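Local coordinates for protein HTH-type transcriptional activator AmpR (Pseudomonas aeruginosa PAO1, PDB 5MMH) that activates transcription of the beta-lactamase gene ampC by binding its promoter, using this effector domain to recognise muropeptides derived from the cell wall, at residues T84-L95 with L164-T175; D12-T23 with F40-N50. All coordinates share one frame; numbering follows the deposited sequence.

Overall arrangement
Contacts 1 and 2 lie on opposite sides of the chain's centre, their own centres about 30 Å apart and their nearest atoms about 9 Å apart. Both reach the same mixed sheet, and both are partly buried. Contact 2 joins two neighbouring strands of one beta-alpha-beta unit through a regular series of backbone bonds, with mainly aliphatic side chains on one face and more polar ones on the other; its outer strand also meets the second subunit. Contact 1 instead lays an irregular segment along the end of strand 73-86: to two backbone bonds, proline, aromatic, aliphatic and arginine side chains and one threonine hydroxyl add theirs. The second subunit does not touch contact 1.

Contact 1. Residues T84-L95 with L164-T175; sequences TVLCCPEVAAQL and LASESIRRPFAT
Pro172 lays its ring across Val85 and Cys87. Its CG stands 3.6 Å from Val85 CG1, the two side chains crossing at about a right angle, and 3.7 Å from Cys87 SG. The sulfur gets there because chi1 of 59° sets it between the backbone N and the carbonyl carbon. A compact, rigid proline suits this place, where Leu95 CD1 also meets CG obliquely. Phe173 comes next: Pro172 CB sits over the centre of one ring face, Val85 CB lies at the ring edge, and Leu95 CB is 3.9 Å from CZ.

Leu86 packs against Ile169, whose CD1 reaches to 3.7 Å from Leu86 CB, and Leu143 of helix 139-147 touches both. Arginines suit the outer margins, since their long chains offer methylene groups as well as charge. Arg170 bends so that CG and CD run over Pro89 while its guanidinium meets Ala92 CB edge-on. Arg171 is extended, CG opposite the backbone N (chi1 -178°), and one guanidinium face lies over Thr84 CB. Its NE gives a fairly straight bond, 3.2 Å, to Phe173 O in the guanidinium plane, NH2 bonds Ala174 O from above the carbonyl plane, and Glu176 adds a salt bridge. Thr84 OG1 donates to Thr175 O at 3.0 Å; Trp118 gives that oxygen a second bond.

The backbones meet at a single antiparallel bridge, a hydrogen-bonded pair in which Cys87 N binds Arg170 O (3.1 Å) and Arg170 N binds Cys87 O (2.9 Å). This short bridge ties the segment after helix 161-165 to the chain leaving strand 73-86, in the periplasmic-binding-protein-like fold of LysR effector domains.

Contact 2. Residues D12-T23 with F40-N50; sequences DVLTVGAVGTFT and FIDLRLSTHNN
Within the beta-alpha-beta unit formed by strand 13-19, helix 20-37 and strand 42-48, Leu14 and Leu43 lie side by side on the helix-covered face of two parallel strands, Leu14 CD2 3.8 Å from Leu43 CD1. Both hold CG opposite the backbone N (chi1 171° and 180°), which carries the branched ends in the same direction. Ile41 CG2 comes obliquely to 3.8 Å from Leu14 CB, and Val16 CG2 reaches 3.9 Å from Leu43 CD1. Branched aliphatic residues suit this face because helices close over it: Phe199 of helix 194-215 packs on Leu14 and Val16, while Leu31 of helix 20-37 touches Leu43 and Leu45.

The strand axes are inclined by 32°, and parallel pairing runs from Val13 with Asp42 to Val19 with His48. Arg44 N, for example, donates to Leu14 O at 2.7 Å. The last bond, from Gly20 N to His48 O (2.9 Å), uses the first residue of the helix, so strand pairing passes directly into helix 20-37. This is the opening crossover of the periplasmic-binding-protein-like fold; as in relatives, the turn from strand to helix probably faces the interdomain cleft.

At that turn Gly20 CA lies beside Thr47 CB, and Thr47 CG2 approaches Thr23 OG1 at 3.5 Å. That hydroxyl is itself bound to Val19 O, which takes Thr23 N as well. Thr23 CG2 and Leu45 CD2 reach toward each other, tip to tip, at 4.0 Å.

The reverse face is more polar. There Thr15 CG2 rests 3.8 Å from Arg44 CB, while Thr15 OG1 bonds Gly58 O.

Beyond strand 42-48 stands the second subunit: Asp42 forms a salt bridge with its Arg132, Thr47 OG1 bonds its Asp137, and Leu45 and Ser46 pair with one of its strands, extending the sheet across the homodimer interface.

Contact 1. Residues T84-L95 with L164-T175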
loop_
_atom_site.group_PDB
_atom_site.type_symbol
_atom_site.label_atom_id
_atom_site.label_comp_id
_atom_site.label_asym_id
_atom_site.label_seq_id
_atom_site.Cartn_x
_atom_site.Cartn_y
_atom_site.Cartn_z
ATOM N N THR A 84 -6.264 12.560 -10.825
ATOM C CA THR A 84 -5.459 13.206 -11.849
ATOM C C THR A 84 -4.260 12.327 -12.194
ATOM O O THR A 84 -3.912 11.395 -11.467
ATOM C CB THR A 84 -4.997 14.600 -11.396
ATOM O OG1 THR A 84 -4.740 15.402 -12.550
ATOM C CG2 THR A 84 -3.729 14.519 -10.530
ATOM N N VAL A 85 -3.621 12.653 -13.315
ATOM C CA VAL A 85 -2.419 11.955 -13.762
ATOM C C VAL A 85 -1.229 12.397 -12.919
ATOM O O VAL A 85 -0.980 13.598 -12.761
ATOM C CB VAL A 85 -2.169 12.219 -15.253
ATOM C CG1 VAL A 85 -0.760 11.845 -15.617
ATOM C CG2 VAL A 85 -3.167 11.446 -16.113
ATOM N N LEU A 86 -0.481 11.421 -12.376
ATOM C CA LEU A 86 0.702 11.683 -11.574
ATOM C C LEU A 86 1.834 10.796 -12.068
ATOM O O LEU A 86 1.617 9.621 -12.378
ATOM C CB LEU A 86 0.430 11.434 -10.085
ATOM C CG LEU A 86 -0.628 12.349 -9.455
ATOM C CD1 LEU A 86 -1.009 11.839 -8.083
ATOM C CD2 LEU A 86 -0.107 13.771 -9.351
ATOM N N CYS A 87 3.045 11.351 -12.142
ATOM C CA CYS A 87 4.178 10.605 -12.686
ATOM C C CYS A 87 5.479 11.212 -12.189
ATOM O O CYS A 87 5.493 12.265 -11.549
ATOM C CB CYS A 87 4.146 10.583 -14.211
ATOM S SG CYS A 87 4.189 12.217 -14.974
ATOM N N CYS A 88 6.583 10.521 -12.482
ATOM C CA CYS A 88 7.896 11.045 -12.124
ATOM C C CYS A 88 8.324 12.148 -13.099
ATOM O O CYS A 88 7.811 12.234 -14.220
ATOM C CB CYS A 88 8.935 9.922 -12.095
ATOM S SG CYS A 88 9.291 9.162 -13.688
ATOM N N PRO A 89 9.254 13.026 -12.676
ATOM C CA PRO A 89 9.762 14.071 -13.594
ATOM C C PRO A 89 10.317 13.522 -14.899
ATOM O O PRO A 89 10.034 14.071 -15.974
ATOM C CB PRO A 89 10.856 14.759 -12.765
ATOM C CG PRO A 89 10.531 14.441 -11.347
ATOM C CD PRO A 89 9.866 13.106 -11.336
ATOM N N GLU A 90 11.134 12.471 -14.815
ATOM C CA GLU A 90 11.542 11.638 -15.941
ATOM C C GLU A 90 10.431 11.547 -16.978
ATOM O O GLU A 90 10.571 12.054 -18.097
ATOM C CB GLU A 90 11.921 10.246 -15.413
ATOM C CG GLU A 90 13.005 9.473 -16.162
ATOM C CD GLU A 90 12.475 8.715 -17.360
ATOM O OE1 GLU A 90 12.599 9.237 -18.491
ATOM O OE2 GLU A 90 11.941 7.598 -17.168
ATOM N N VAL A 91 9.302 10.943 -16.595
ATOM C CA VAL A 91 8.210 10.744 -17.540
ATOM C C VAL A 91 7.484 12.051 -17.820
ATOM O O VAL A 91 7.009 12.267 -18.939
ATOM C CB VAL A 91 7.254 9.654 -17.021
ATOM C CG1 VAL A 91 5.850 9.858 -17.560
ATOM C CG2 VAL A 91 7.768 8.276 -17.407
ATOM N N ALA A 92 7.403 12.951 -16.834
ATOM C CA ALA A 92 6.620 14.180 -17.011
ATOM C C ALA A 92 7.163 15.037 -18.151
ATOM O O ALA A 92 6.389 15.608 -18.930
ATOM C CB ALA A 92 6.589 14.988 -15.714
ATOM N N ALA A 93 8.493 15.131 -18.267
ATOM C CA ALA A 93 9.102 15.914 -19.339
ATOM C C ALA A 93 8.674 15.413 -20.715
ATOM O O ALA A 93 8.452 16.212 -21.636
ATOM C CB ALA A 93 10.624 15.880 -19.207
ATOM N N GLN A 94 8.535 14.093 -20.869
ATOM C CA GLN A 94 8.222 13.476 -22.153
ATOM C C GLN A 94 6.769 13.654 -22.580
ATOM O O GLN A 94 6.428 13.285 -23.709
ATOM C CB GLN A 94 8.565 11.983 -22.094
ATOM C CG GLN A 94 10.046 11.705 -21.835
ATOM C CD GLN A 94 10.309 10.299 -21.319
ATOM O OE1 GLN A 94 9.985 9.310 -21.977
ATOM N NE2 GLN A 94 10.910 10.207 -20.137
ATOM N N LEU A 95 5.906 14.198 -21.726
ATOM C CA LEU A 95 4.497 14.377 -22.054
ATOM C C LEU A 95 4.232 15.825 -22.449
ATOM O O LEU A 95 4.598 16.751 -21.716
ATOM C CB LEU A 95 3.604 13.986 -20.874
ATOM C CG LEU A 95 3.502 12.517 -20.487
ATOM C CD1 LEU A 95 3.137 12.424 -19.030
ATOM C CD2 LEU A 95 2.463 11.798 -21.345
ATOM N N LEU A 164 4.049 16.013 -3.944
ATOM C CA LEU A 164 3.973 17.070 -4.943
ATOM C C LEU A 164 4.692 18.333 -4.470
ATOM O O LEU A 164 5.465 18.929 -5.229
ATOM C CB LEU A 164 2.513 17.365 -5.282
ATOM C CG LEU A 164 1.788 16.273 -6.062
ATOM C CD1 LEU A 164 0.300 16.259 -5.746
ATOM C CD2 LEU A 164 2.048 16.426 -7.569
ATOM N N ALA A 165 4.472 18.738 -3.211
ATOM C CA ALA A 165 5.122 19.939 -2.684
ATOM C C ALA A 165 6.631 19.760 -2.546
ATOM O O ALA A 165 7.381 20.730 -2.704
ATOM C CB ALA A 165 4.517 20.326 -1.335
ATOM N N SER A 166 7.093 18.538 -2.251
ATOM C CA SER A 166 8.520 18.233 -2.261
ATOM C C SER A 166 9.075 18.080 -3.671
ATOM O O SER A 166 10.291 17.905 -3.822
ATOM C CB SER A 166 8.796 16.950 -1.475
ATOM O OG SER A 166 8.368 15.813 -2.216
ATOM N N GLU A 167 8.213 18.153 -4.688
ATOM C CA GLU A 167 8.527 17.943 -6.101
ATOM C C GLU A 167 9.026 16.534 -6.398
ATOM O O GLU A 167 9.530 16.274 -7.503
ATOM C CB GLU A 167 9.538 18.972 -6.622
ATOM C CG GLU A 167 8.916 20.292 -7.059
ATOM C CD GLU A 167 9.951 21.284 -7.571
ATOM O OE1 GLU A 167 10.812 21.725 -6.775
ATOM O OE2 GLU A 167 9.916 21.608 -8.777
ATOM N N SER A 168 8.881 15.603 -5.454
ATOM C CA SER A 168 9.299 14.233 -5.722
ATOM C C SER A 168 8.409 13.540 -6.751
ATOM O O SER A 168 8.862 12.577 -7.375
ATOM C CB SER A 168 9.366 13.434 -4.414
ATOM O OG SER A 168 8.082 13.068 -3.943
ATOM N N ILE A 169 7.168 14.009 -6.964
ATOM C CA ILE A 169 6.390 13.605 -8.132
ATOM C C ILE A 169 5.672 14.814 -8.718
ATOM O O ILE A 169 5.517 15.856 -8.075
ATOM C CB ILE A 169 5.361 12.484 -7.859
ATOM C CG1 ILE A 169 4.212 13.004 -7.023
ATOM C CG2 ILE A 169 6.006 11.247 -7.223
ATOM C CD1 ILE A 169 2.905 12.523 -7.575
ATOM N N ARG A 170 5.217 14.656 -9.960
ATOM C CA ARG A 170 4.738 15.772 -10.751
ATOM C C ARG A 170 3.323 15.518 -11.242
ATOM O O ARG A 170 2.907 14.379 -11.461
ATOM C CB ARG A 170 5.669 16.055 -11.944
ATOM C CG ARG A 170 7.078 16.475 -11.517
ATOM C CD ARG A 170 7.750 17.464 -12.481
ATOM N NE ARG A 170 7.193 18.811 -12.368
ATOM C CZ ARG A 170 6.355 19.359 -13.246
ATOM N NH1 ARG A 170 5.980 18.683 -14.330
ATOM N NH2 ARG A 170 5.896 20.592 -13.045
ATOM N N ARG A 171 2.588 16.613 -11.400
ATOM C CA ARG A 171 1.275 16.624 -12.031
ATOM C C ARG A 171 1.412 17.245 -13.414
ATOM O O ARG A 171 1.535 18.474 -13.527
ATOM C CB ARG A 171 0.285 17.425 -11.182
ATOM C CG ARG A 171 -1.125 17.454 -11.746
ATOM C CD ARG A 171 -2.053 18.188 -10.807
ATOM N NE ARG A 171 -3.402 18.249 -11.345
ATOM C CZ ARG A 171 -4.478 18.447 -10.597
ATOM N NH1 ARG A 171 -4.353 18.603 -9.285
ATOM N NH2 ARG A 171 -5.678 18.474 -11.161
ATOM N N PRO A 172 1.415 16.454 -14.494
ATOM C CA PRO A 172 1.665 17.031 -15.824
ATOM C C PRO A 172 0.485 17.741 -16.466
ATOM O O PRO A 172 0.721 18.595 -17.331
ATOM C CB PRO A 172 2.081 15.813 -16.667
ATOM C CG PRO A 172 1.562 14.624 -15.917
ATOM C CD PRO A 172 1.626 14.995 -14.475
ATOM N N PHE A 173 -0.761 17.418 -16.107
ATOM C CA PHE A 173 -1.927 18.043 -16.727
ATOM C C PHE A 173 -2.884 18.585 -15.672
ATOM O O PHE A 173 -2.884 18.155 -14.513
ATOM C CB PHE A 173 -2.691 17.068 -17.629
ATOM C CG PHE A 173 -1.809 16.300 -18.570
ATOM C CD1 PHE A 173 -1.194 16.933 -19.644
ATOM C CD2 PHE A 173 -1.586 14.946 -18.377
ATOM C CE1 PHE A 173 -0.380 16.221 -20.517
ATOM C CE2 PHE A 173 -0.769 14.226 -19.243
ATOM C CZ PHE A 173 -0.165 14.865 -20.314
ATOM N N ALA A 174 -3.730 19.519 -16.107
ATOM C CA ALA A 174 -4.733 20.121 -15.236
ATOM C C ALA A 174 -6.000 19.280 -15.105
ATOM O O ALA A 174 -6.697 19.377 -14.086
ATOM C CB ALA A 174 -5.097 21.520 -15.743
ATOM N N THR A 175 -6.311 18.460 -16.104
ATOM C CA THR A 175 -7.575 17.737 -16.120
ATOM C C THR A 175 -7.729 16.842 -14.889
ATOM O O THR A 175 -6.813 16.085 -14.535
ATOM C CB THR A 175 -7.668 16.902 -17.401
ATOM O OG1 THR A 175 -7.621 17.763 -18.542
ATOM C CG2 THR A 175 -8.973 16.124 -17.446
HETATM O O HOH W 1 -1.913 15.497 -14.298
HETATM O O HOH W 2 2.717 18.352 -19.597
#

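Contact 2. Residues D12-T23 with F40-N50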
loop_
_atom_site.group_PDB
_atom_site.type_symbol
_atom_site.label_atom_id
_atom_site.label_comp_id
_atom_site.label_asym_id
_atom_site.label_seq_id
_atom_site.Cartn_x
_atom_site.Cartn_y
_atom_site.Cartn_z
ATOM N N ASP A 12 -12.069 5.081 27.202
ATOM C CA ASP A 12 -12.997 4.314 26.368
ATOM C C ASP A 12 -12.254 3.863 25.118
ATOM O O ASP A 12 -11.341 4.550 24.653
ATOM C CB ASP A 12 -14.224 5.140 25.980
ATOM C CG ASP A 12 -15.184 5.346 27.134
ATOM O OD1 ASP A 12 -15.198 4.503 28.060
ATOM O OD2 ASP A 12 -15.921 6.360 27.113
ATOM N N VAL A 13 -12.625 2.724 24.573
ATOM C CA VAL A 13 -11.902 2.180 23.435
ATOM C C VAL A 13 -12.613 2.582 22.152
ATOM O O VAL A 13 -13.849 2.566 22.073
ATOM C CB VAL A 13 -11.742 0.649 23.553
ATOM C CG1 VAL A 13 -12.997 -0.099 23.100
ATOM C CG2 VAL A 13 -10.535 0.200 22.773
ATOM N N LEU A 14 -11.823 2.970 21.149
ATOM C CA LEU A 14 -12.342 3.315 19.832
ATOM C C LEU A 14 -11.460 2.689 18.763
ATOM O O LEU A 14 -10.253 2.933 18.738
ATOM C CB LEU A 14 -12.385 4.828 19.665
ATOM C CG LEU A 14 -12.696 5.330 18.262
ATOM C CD1 LEU A 14 -14.074 4.901 17.826
ATOM C CD2 LEU A 14 -12.550 6.842 18.205
ATOM N N THR A 15 -12.051 1.904 17.868
ATOM C CA THR A 15 -11.298 1.235 16.819
ATOM C C THR A 15 -11.746 1.746 15.453
ATOM O O THR A 15 -12.910 1.586 15.069
ATOM C CB THR A 15 -11.449 -0.286 16.931
ATOM O OG1 THR A 15 -12.823 -0.639 16.758
ATOM C CG2 THR A 15 -11.032 -0.742 18.311
ATOM N N VAL A 16 -10.824 2.374 14.726
ATOM C CA VAL A 16 -11.106 2.917 13.402
ATOM C C VAL A 16 -10.156 2.273 12.399
ATOM O O VAL A 16 -8.957 2.157 12.664
ATOM C CB VAL A 16 -10.972 4.448 13.367
ATOM C CG1 VAL A 16 -11.214 4.959 11.954
ATOM C CG2 VAL A 16 -11.973 5.110 14.344
ATOM N N GLY A 17 -10.708 1.846 11.267
ATOM C CA GLY A 17 -9.936 1.401 10.111
ATOM C C GLY A 17 -10.124 2.373 8.958
ATOM O O GLY A 17 -11.232 2.866 8.719
ATOM N N ALA A 18 -9.032 2.663 8.259
ATOM C CA ALA A 18 -9.007 3.630 7.172
ATOM C C ALA A 18 -8.199 3.048 6.019
ATOM O O ALA A 18 -7.244 2.310 6.248
ATOM C CB ALA A 18 -8.377 4.947 7.653
ATOM N N VAL A 19 -8.566 3.387 4.777
ATOM C CA VAL A 19 -7.733 2.977 3.651
ATOM C C VAL A 19 -6.337 3.553 3.817
ATOM O O VAL A 19 -6.158 4.665 4.320
ATOM C CB VAL A 19 -8.346 3.398 2.307
ATOM C CG1 VAL A 19 -9.555 2.599 2.032
ATOM C CG2 VAL A 19 -8.750 4.834 2.333
ATOM N N GLY A 20 -5.328 2.773 3.416
ATOM C CA GLY A 20 -3.954 3.154 3.702
ATOM C C GLY A 20 -3.575 4.494 3.111
ATOM O O GLY A 20 -2.950 5.325 3.778
ATOM N N THR A 21 -3.985 4.739 1.872
ATOM C CA THR A 21 -3.685 6.007 1.208
ATOM C C THR A 21 -4.222 7.194 1.996
ATOM O O THR A 21 -3.539 8.219 2.136
ATOM C CB THR A 21 -4.270 5.993 -0.208
ATOM O OG1 THR A 21 -3.660 4.924 -0.948
ATOM C CG2 THR A 21 -4.040 7.344 -0.941
ATOM N N PHE A 22 -5.441 7.071 2.525
ATOM C CA PHE A 22 -6.019 8.129 3.356
ATOM C C PHE A 22 -5.293 8.257 4.693
ATOM O O PHE A 22 -5.154 9.360 5.233
ATOM C CB PHE A 22 -7.502 7.826 3.574
ATOM C CG PHE A 22 -8.255 8.865 4.355
ATOM C CD1 PHE A 22 -8.312 8.811 5.740
ATOM C CD2 PHE A 22 -8.995 9.835 3.697
ATOM C CE1 PHE A 22 -9.067 9.748 6.460
ATOM C CE2 PHE A 22 -9.728 10.769 4.411
ATOM C CZ PHE A 22 -9.758 10.724 5.785
ATOM N N THR A 23 -4.846 7.142 5.265
ATOM C CA THR A 23 -4.216 7.209 6.583
ATOM C C THR A 23 -2.892 7.962 6.533
ATOM O O THR A 23 -2.645 8.856 7.351
ATOM C CB THR A 23 -4.014 5.804 7.142
ATOM O OG1 THR A 23 -5.277 5.152 7.219
ATOM C CG2 THR A 23 -3.403 5.854 8.540
ATOM N N PHE A 40 -8.540 11.124 26.569
ATOM C CA PHE A 40 -9.157 9.992 27.248
ATOM C C PHE A 40 -9.603 8.876 26.306
ATOM O O PHE A 40 -9.918 7.773 26.775
ATOM C CB PHE A 40 -10.381 10.492 28.027
ATOM C CG PHE A 40 -11.418 11.165 27.148
ATOM C CD1 PHE A 40 -12.681 10.603 26.978
ATOM C CD2 PHE A 40 -11.111 12.344 26.449
ATOM C CE1 PHE A 40 -13.629 11.223 26.143
ATOM C CE2 PHE A 40 -12.036 12.962 25.625
ATOM C CZ PHE A 40 -13.301 12.406 25.466
ATOM N N ILE A 41 -9.697 9.142 25.006
ATOM C CA ILE A 41 -10.082 8.126 24.042
ATOM C C ILE A 41 -8.834 7.353 23.651
ATOM O O ILE A 41 -7.816 7.935 23.251
ATOM C CB ILE A 41 -10.746 8.747 22.807
ATOM C CG1 ILE A 41 -12.066 9.438 23.179
ATOM C CG2 ILE A 41 -10.933 7.653 21.732
ATOM C CD1 ILE A 41 -12.784 10.049 22.007
ATOM N N ASP A 42 -8.911 6.044 23.766
ATOM C CA ASP A 42 -7.800 5.188 23.385
ATOM C C ASP A 42 -8.132 4.663 21.987
ATOM O O ASP A 42 -9.004 3.810 21.803
ATOM C CB ASP A 42 -7.617 4.081 24.417
ATOM C CG ASP A 42 -6.645 3.021 23.989
ATOM O OD1 ASP A 42 -6.751 1.877 24.479
ATOM O OD2 ASP A 42 -5.774 3.307 23.138
ATOM N N LEU A 43 -7.470 5.248 20.987
ATOM C CA LEU A 43 -7.757 4.978 19.583
ATOM C C LEU A 43 -6.923 3.802 19.087
ATOM O O LEU A 43 -5.712 3.759 19.309
ATOM C CB LEU A 43 -7.460 6.215 18.730
ATOM C CG LEU A 43 -7.663 6.199 17.233
ATOM C CD1 LEU A 43 -9.118 6.012 16.919
ATOM C CD2 LEU A 43 -7.163 7.507 16.707
ATOM N N ARG A 44 -7.579 2.839 18.446
ATOM C CA ARG A 44 -6.893 1.752 17.758
ATOM C C ARG A 44 -7.091 1.943 16.258
ATOM O O ARG A 44 -8.126 1.574 15.694
ATOM C CB ARG A 44 -7.399 0.392 18.232
ATOM C CG ARG A 44 -6.643 -0.176 19.440
ATOM C CD ARG A 44 -7.145 0.467 20.680
ATOM N NE ARG A 44 -6.794 -0.297 21.872
ATOM C CZ ARG A 44 -7.510 -1.326 22.298
ATOM N NH1 ARG A 44 -8.543 -1.719 21.552
ATOM N NH2 ARG A 44 -7.189 -1.962 23.400
ATOM N N LEU A 45 -6.071 2.485 15.615
ATOM C CA LEU A 45 -6.090 2.720 14.187
ATOM C C LEU A 45 -5.466 1.539 13.460
ATOM O O LEU A 45 -4.407 1.051 13.863
ATOM C CB LEU A 45 -5.327 4.007 13.874
ATOM C CG LEU A 45 -5.388 4.520 12.438
ATOM C CD1 LEU A 45 -6.846 4.714 12.027
ATOM C CD2 LEU A 45 -4.613 5.818 12.395
ATOM N N SER A 46 -6.132 1.069 12.405
ATOM C CA SER A 46 -5.555 0.105 11.480
ATOM C C SER A 46 -5.827 0.548 10.046
ATOM O O SER A 46 -6.791 1.282 9.781
ATOM C CB SER A 46 -6.122 -1.315 11.733
ATOM O OG SER A 46 -7.522 -1.361 11.546
ATOM N N THR A 47 -4.982 0.109 9.109
ATOM C CA THR A 47 -5.217 0.448 7.715
ATOM C C THR A 47 -5.720 -0.776 6.967
ATOM O O THR A 47 -5.538 -1.914 7.399
ATOM C CB THR A 47 -3.970 1.012 7.006
ATOM O OG1 THR A 47 -2.945 -0.002 6.859
ATOM C CG2 THR A 47 -3.433 2.230 7.754
ATOM N N HIS A 48 -6.362 -0.523 5.831
ATOM C CA HIS A 48 -6.914 -1.579 5.000
ATOM C C HIS A 48 -6.884 -1.075 3.557
ATOM O O HIS A 48 -6.489 0.064 3.291
ATOM C CB HIS A 48 -8.312 -1.975 5.518
ATOM C CG HIS A 48 -8.362 -2.191 7.008
ATOM N ND1 HIS A 48 -7.790 -3.287 7.627
ATOM C CD2 HIS A 48 -8.864 -1.422 8.003
ATOM C CE1 HIS A 48 -7.955 -3.189 8.934
ATOM N NE2 HIS A 48 -8.613 -2.069 9.188
ATOM N N ASN A 49 -7.289 -1.927 2.615
ATOM C CA ASN A 49 -7.106 -1.646 1.198
ATOM C C ASN A 49 -8.414 -1.441 0.445
ATOM O O ASN A 49 -8.500 -1.771 -0.743
ATOM C CB ASN A 49 -6.278 -2.747 0.540
ATOM C CG ASN A 49 -7.059 -4.043 0.314
ATOM O OD1 ASN A 49 -8.170 -4.229 0.826
ATOM N ND2 ASN A 49 -6.465 -4.946 -0.474
ATOM N N ASN A 50 -9.427 -0.892 1.109
ATOM C CA ASN A 50 -10.718 -0.535 0.518
ATOM C C ASN A 50 -11.656 -1.703 0.241
ATOM O O ASN A 50 -12.712 -1.491 -0.372
ATOM C CB ASN A 50 -10.577 0.239 -0.790
ATOM C CG ASN A 50 -11.596 1.334 -0.901
ATOM O OD1 ASN A 50 -11.815 2.081 0.059
ATOM N ND2 ASN A 50 -12.270 1.413 -2.049
#